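Local coordinates for putative protein (Aquifex aeolicus, PDB 1T6T), which is of unknown function but carries a Toprim domain related to those of RNase M5-like proteins, and so may bind a divalent metal and act on nucleic acid, at residues B[22-27]-B[66-71]. Sequence-based numbering, arbitrary orientation.
Sequences AVILVE and ILLFDL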
ATOM      1  N   ALA B  22     -13.296  19.063  -0.137  1.00 14.88           N
ATOM      2  CA  ALA B  22     -12.057  18.432   0.303  1.00 14.35           C
ATOM      3  C   ALA B  22     -11.740  17.201  -0.536  1.00 13.40           C
ATOM      4  O   ALA B  22     -12.644  16.547  -1.052  1.00 14.60           O
ATOM      5  CB  ALA B  22     -12.167  18.043   1.772  1.00 14.74           C
ATOM      6  N   VAL B  23     -10.455  16.890  -0.664  1.00 12.59           N
ATOM      7  CA  VAL B  23     -10.021  15.732  -1.429  1.00 13.24           C
ATOM      8  C   VAL B  23      -9.979  14.509  -0.524  1.00 12.41           C
ATOM      9  O   VAL B  23      -9.598  14.595   0.643  1.00 13.74           O
ATOM     10  CB  VAL B  23      -8.610  15.937  -2.028  1.00 15.37           C
ATOM     11  CG1 VAL B  23      -8.209  14.715  -2.846  1.00 14.64           C
ATOM     12  CG2 VAL B  23      -8.592  17.166  -2.907  1.00 17.03           C
ATOM     13  N   ILE B  24     -10.383  13.372  -1.070  1.00 10.32           N
ATOM     14  CA  ILE B  24     -10.386  12.122  -0.327  1.00 10.04           C
ATOM     15  C   ILE B  24      -9.136  11.336  -0.697  1.00 10.56           C
ATOM     16  O   ILE B  24      -8.789  11.230  -1.877  1.00 10.74           O
ATOM     17  CB  ILE B  24     -11.626  11.273  -0.692  1.00  9.41           C
ATOM     18  CG1 ILE B  24     -12.895  11.998  -0.237  1.00 11.03           C
ATOM     19  CG2 ILE B  24     -11.505   9.875  -0.076  1.00 12.78           C
ATOM     20  CD1 ILE B  24     -14.180  11.419  -0.802  1.00 12.99           C
ATOM     21  N   LEU B  25      -8.464  10.788   0.311  1.00 10.83           N
ATOM     22  CA  LEU B  25      -7.266   9.989   0.076  1.00 11.40           C
ATOM     23  C   LEU B  25      -7.529   8.538   0.460  1.00 10.41           C
ATOM     24  O   LEU B  25      -8.009   8.253   1.560  1.00 11.42           O
ATOM     25  CB  LEU B  25      -6.085  10.512   0.901  1.00 13.32           C
ATOM     26  CG  LEU B  25      -5.622  11.954   0.696  1.00 18.15           C
ATOM     27  CD1 LEU B  25      -4.308  12.161   1.449  1.00 21.46           C
ATOM     28  CD2 LEU B  25      -5.425  12.246  -0.783  1.00 21.48           C
ATOM     29  N   VAL B  26      -7.231   7.629  -0.461  1.00  9.82           N
ATOM     30  CA  VAL B  26      -7.402   6.204  -0.214  1.00  9.60           C
ATOM     31  C   VAL B  26      -6.107   5.520  -0.604  1.00 10.33           C
ATOM     32  O   VAL B  26      -5.224   6.133  -1.199  1.00 11.00           O
ATOM     33  CB  VAL B  26      -8.584   5.587  -1.029  1.00 10.21           C
ATOM     34  CG1 VAL B  26      -9.899   6.248  -0.624  1.00 10.27           C
ATOM     35  CG2 VAL B  26      -8.337   5.732  -2.527  1.00  9.60           C
ATOM     36  N   GLU B  27      -5.999   4.243  -0.278  1.00 12.16           N
ATOM     37  CA  GLU B  27      -4.790   3.501  -0.574  1.00 14.70           C
ATOM     38  C   GLU B  27      -4.715   2.988  -2.003  1.00 14.63           C
ATOM     39  O   GLU B  27      -3.725   3.212  -2.694  1.00 15.01           O
ATOM     40  CB  GLU B  27      -4.675   2.315   0.384  1.00 18.64           C
ATOM     41  CG  GLU B  27      -3.263   2.017   0.849  1.00 30.60           C
ATOM     42  CD  GLU B  27      -2.302   1.788  -0.292  1.00 34.47           C
ATOM     43  OE1 GLU B  27      -2.474   0.793  -1.032  1.00 37.74           O
ATOM     44  OE2 GLU B  27      -1.374   2.610  -0.447  1.00 37.97           O
ATOM     45  N   ILE B  66      -9.647  14.521   3.308  1.00 12.34           N
ATOM     46  CA  ILE B  66     -10.390  13.510   4.039  1.00 11.63           C
ATOM     47  C   ILE B  66      -9.605  12.199   3.937  1.00 12.06           C
ATOM     48  O   ILE B  66      -9.401  11.679   2.841  1.00 11.00           O
ATOM     49  CB  ILE B  66     -11.793  13.313   3.431  1.00 12.93           C
ATOM     50  CG1 ILE B  66     -12.617  14.598   3.602  1.00 11.37           C
ATOM     51  CG2 ILE B  66     -12.483  12.128   4.092  1.00 12.48           C
ATOM     52  CD1 ILE B  66     -13.926  14.594   2.834  1.00 14.43           C
ATOM     53  N   LEU B  67      -9.148  11.677   5.071  1.00 12.21           N
ATOM     54  CA  LEU B  67      -8.392  10.426   5.068  1.00 12.74           C
ATOM     55  C   LEU B  67      -9.349   9.244   5.130  1.00 13.66           C
ATOM     56  O   LEU B  67     -10.179   9.157   6.036  1.00 14.90           O
ATOM     57  CB  LEU B  67      -7.433  10.372   6.262  1.00 14.08           C
ATOM     58  CG  LEU B  67      -6.376  11.473   6.331  1.00 15.63           C
ATOM     59  CD1 LEU B  67      -5.459  11.210   7.512  1.00 17.47           C
ATOM     60  CD2 LEU B  67      -5.577  11.514   5.028  1.00 16.49           C
ATOM     61  N   LEU B  68      -9.248   8.349   4.155  1.00 13.32           N
ATOM     62  CA  LEU B  68     -10.115   7.175   4.115  1.00 14.13           C
ATOM     63  C   LEU B  68      -9.355   5.887   3.872  1.00 14.94           C
ATOM     64  O   LEU B  68      -9.616   5.184   2.903  1.00 16.63           O
ATOM     65  CB  LEU B  68     -11.182   7.307   3.028  1.00 16.31           C
ATOM     66  CG  LEU B  68     -12.573   7.821   3.393  1.00 23.21           C
ATOM     67  CD1 LEU B  68     -13.518   7.492   2.242  1.00 22.03           C
ATOM     68  CD2 LEU B  68     -13.068   7.168   4.683  1.00 21.24           C
ATOM     69  N   PHE B  69      -8.412   5.578   4.750  1.00 15.58           N
ATOM     70  CA  PHE B  69      -7.649   4.348   4.617  1.00 16.32           C
ATOM     71  C   PHE B  69      -8.380   3.241   5.363  1.00 16.73           C
ATOM     72  O   PHE B  69      -9.184   3.513   6.257  1.00 15.61           O
ATOM     73  CB  PHE B  69      -6.246   4.559   5.171  1.00 16.18           C
ATOM     74  CG  PHE B  69      -5.467   5.579   4.409  1.00 16.34           C
ATOM     75  CD1 PHE B  69      -5.010   5.299   3.124  1.00 15.73           C
ATOM     76  CD2 PHE B  69      -5.245   6.843   4.941  1.00 15.76           C
ATOM     77  CE1 PHE B  69      -4.347   6.268   2.379  1.00 18.05           C
ATOM     78  CE2 PHE B  69      -4.581   7.819   4.202  1.00 17.52           C
ATOM     79  CZ  PHE B  69      -4.132   7.532   2.920  1.00 16.92           C
ATOM     80  N   ASP B  70      -8.120   1.995   4.982  1.00 16.01           N
ATOM     81  CA  ASP B  70      -8.780   0.866   5.620  1.00 17.10           C
ATOM     82  C   ASP B  70      -8.556   0.859   7.124  1.00 16.91           C
ATOM     83  O   ASP B  70      -7.612   1.465   7.623  1.00 17.19           O
ATOM     84  CB  ASP B  70      -8.304  -0.450   5.004  1.00 18.72           C
ATOM     85  CG  ASP B  70      -8.623  -0.543   3.520  1.00 20.84           C
ATOM     86  OD1 ASP B  70      -9.549   0.161   3.064  1.00 23.57           O
ATOM     87  OD2 ASP B  70      -7.957  -1.324   2.813  1.00 28.81           O
ATOM     88  N   LEU B  71      -9.441   0.171   7.837  1.00 16.95           N
ATOM     89  CA  LEU B  71      -9.375   0.108   9.287  1.00 18.83           C
ATOM     90  C   LEU B  71      -8.543  -1.042   9.835  1.00 21.30           C
ATOM     91  O   LEU B  71      -8.668  -1.391  11.003  1.00 25.04           O
ATOM     92  CB  LEU B  71     -10.792   0.047   9.868  1.00 18.99           C
ATOM     93  CG  LEU B  71     -11.651   1.295   9.631  1.00 21.04           C
ATOM     94  CD1 LEU B  71     -13.042   1.083  10.193  1.00 22.92           C
ATOM     95  CD2 LEU B  71     -10.995   2.497  10.287  1.00 22.18           C
TER
HETATM   96  O   HOH W   1      -8.019   3.083   1.437  1.00 21.82           O
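Ile66 meets the neighbouring strand through both backbone polar atoms: its N donates to Val23 O (2.7 Å) and its O accepts from Leu25 N (2.8 Å), straddling Ile24 as parallel pairing requires. The same carbonyl oxygen also takes a CA-H...O contact from Ile24. The Ile66 side chain lies alongside that of Ile24, both pointing the same way; with CG1 anti to the carbonyl carbon (chi1 -65°), its CG1-CD1 arm reaches Ala22 CB. Beta-branched residues suit the extended backbone, and their apolar bulk suits a face covered by helix 8-18, with Leu15 on Ile24 and Ala18 on Ile66. Leu67 emerges on the other face, Leu67 CD2 meeting Leu25 CD1 at 3.9 Å under helix 73-88. These are the two central strands of the parallel sheet in a Toprim domain, an alpha/beta fold whose acidic motifs, the glutamate Glu27 and the DxD opened by Asp70, come together at the strand ends; in relatives they bind divalent metal. At Leu68 a third backbone bond runs from its N to Leu25 O (2.9 Å), less straight at 149°. Touching Ile24, Trp11 and Leu15, Leu68 continues the apolar layer, which is why leucine suits the place. Beyond it the two backbones draw apart, and a water links Glu27 N to Leu68 O where the next direct bond would stand. The Phe69 ring lies against the end of strand 23-26, one face toward Leu25 O, large enough to reach Ile78 too. Asp70 follows, its carboxylate hydrogen-bonded to His108 and Ile109.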